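Local atomic coordinates of superantigen-like protein SSL8 (Staphylococcus aureus, PDB entry 3R2T), a protein that is of unknown function but belongs to the staphylococcal superantigen-like toxins, with an OB-fold and a beta-grasp domain. Residues A[103-107]-A[135-139]. Residues are numbered along the deposited sequence; the frame is centred on the assembly and turned at random.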
# COMPACT_ATOMS: atom_id res chain seq x y z
N LEU A 103 6.65 4.24 -5.70
CA LEU A 103 7.47 5.44 -5.66
C LEU A 103 6.82 6.43 -4.70
O LEU A 103 6.14 7.37 -5.12
CB LEU A 103 7.56 6.04 -7.06
CG LEU A 103 8.07 5.07 -8.13
CD1 LEU A 103 7.99 5.64 -9.54
CD2 LEU A 103 9.48 4.61 -7.79
N LEU A 104 7.07 6.24 -3.41
CA LEU A 104 6.43 7.07 -2.36
C LEU A 104 7.20 8.28 -1.80
O LEU A 104 6.66 8.99 -0.96
CB LEU A 104 6.03 6.17 -1.17
CG LEU A 104 5.13 4.94 -1.43
CD1 LEU A 104 4.60 4.38 -0.09
CD2 LEU A 104 3.95 5.25 -2.35
N GLY A 105 8.42 8.54 -2.24
CA GLY A 105 9.17 9.68 -1.69
C GLY A 105 9.54 10.71 -2.74
O GLY A 105 8.68 11.20 -3.43
N LYS A 106 10.83 11.02 -2.85
CA LYS A 106 11.31 11.98 -3.86
C LYS A 106 11.22 11.39 -5.26
O LYS A 106 11.40 12.10 -6.25
CB LYS A 106 12.79 12.34 -3.62
CG LYS A 106 13.11 12.91 -2.26
CD LYS A 106 14.56 13.41 -2.22
CE LYS A 106 15.01 13.70 -0.79
NZ LYS A 106 14.00 14.43 0.01
N ASP A 107 10.95 10.09 -5.34
CA ASP A 107 10.86 9.40 -6.63
C ASP A 107 9.46 9.42 -7.25
O ASP A 107 9.28 9.03 -8.41
CB ASP A 107 11.35 7.96 -6.46
CG ASP A 107 10.60 7.20 -5.35
OD1 ASP A 107 9.65 7.77 -4.77
OD2 ASP A 107 10.97 6.05 -5.06
N SER A 135 7.09 -3.43 -2.83
CA SER A 135 8.17 -2.78 -2.11
C SER A 135 8.13 -1.27 -2.37
O SER A 135 7.52 -0.82 -3.36
CB SER A 135 9.52 -3.36 -2.54
OG SER A 135 10.59 -2.84 -1.77
N VAL A 136 8.79 -0.52 -1.49
CA VAL A 136 8.83 0.94 -1.57
C VAL A 136 10.16 1.54 -1.99
O VAL A 136 11.17 1.31 -1.36
CB VAL A 136 8.50 1.58 -0.21
CG1 VAL A 136 8.59 3.09 -0.29
CG2 VAL A 136 7.11 1.13 0.27
N SER A 137 10.14 2.32 -3.07
CA SER A 137 11.33 3.03 -3.56
C SER A 137 12.59 2.15 -3.65
O SER A 137 12.53 1.04 -4.20
CB SER A 137 11.52 4.26 -2.70
OG SER A 137 10.34 5.04 -2.72
N GLY A 138 13.72 2.63 -3.13
CA GLY A 138 14.98 1.87 -3.20
C GLY A 138 15.56 1.82 -4.60
O GLY A 138 16.28 0.90 -4.94
N VAL A 139 15.25 2.83 -5.41
CA VAL A 139 15.71 2.89 -6.79
C VAL A 139 16.87 3.85 -6.93
O VAL A 139 16.82 4.93 -6.38
CB VAL A 139 14.58 3.38 -7.73
CG1 VAL A 139 15.06 3.35 -9.18
CG2 VAL A 139 13.29 2.50 -7.60
O HOH W 1 13.28 5.09 -5.05
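Ser137 gives its hydroxyl proton to Asp107, with OG 2.6 Å from OD2, on the syn side of that oxygen and 18° out of the carboxylate plane. The same oxygen accepts a second bond, from a water whose O lies 2.5 Å from Asp107 OD2. This water in turn accepts the backbone N-H of Val139, its O being 3.0 Å from Val139 N, and so carries the carboxylate's reach past Gly138 to the next residue. The other oxygen serves its own loop: Gly105 N donates to Asp107 OD1 over 2.9 Å, also syn, with an N-H...O angle of 149°. Three bonds shared between both carboxylate oxygens restrict rotation of the group and would favour its charged form. A chi1 of 55° suits this role: it sets Asp107 CG between its backbone N and carbonyl carbon, turning the carboxylate inward across the bend 103-107.

Apolar contacts are looser. Leu104 and Val136 cross at about a right angle, with Leu104 CG and CB over Val136 CG1 (CG to CG1 4.1 Å) and Leu104 CD1 near both valine methyls. Beyond the carboxylate, Leu103 CD2 comes to 4.4 Å from Val139 CG2.

In the second shell, Ala233 packs on both Asp107 and Ser137, and Phe148 and Ser146 of the second subunit cover Val136 and Leu104, respectively. Backbone hydrogen bonds linking Phe102 with Ser135 and Ser137 mark the parallel pairing of strands 99-102 and 133-141 in the OB-fold domain. The carboxylate bonds thus tie the loop leaving strand 99-102 to the break in strand 133-141; that strand also pairs antiparallel with strand 118-122, where Gly138 bonds to Phe121.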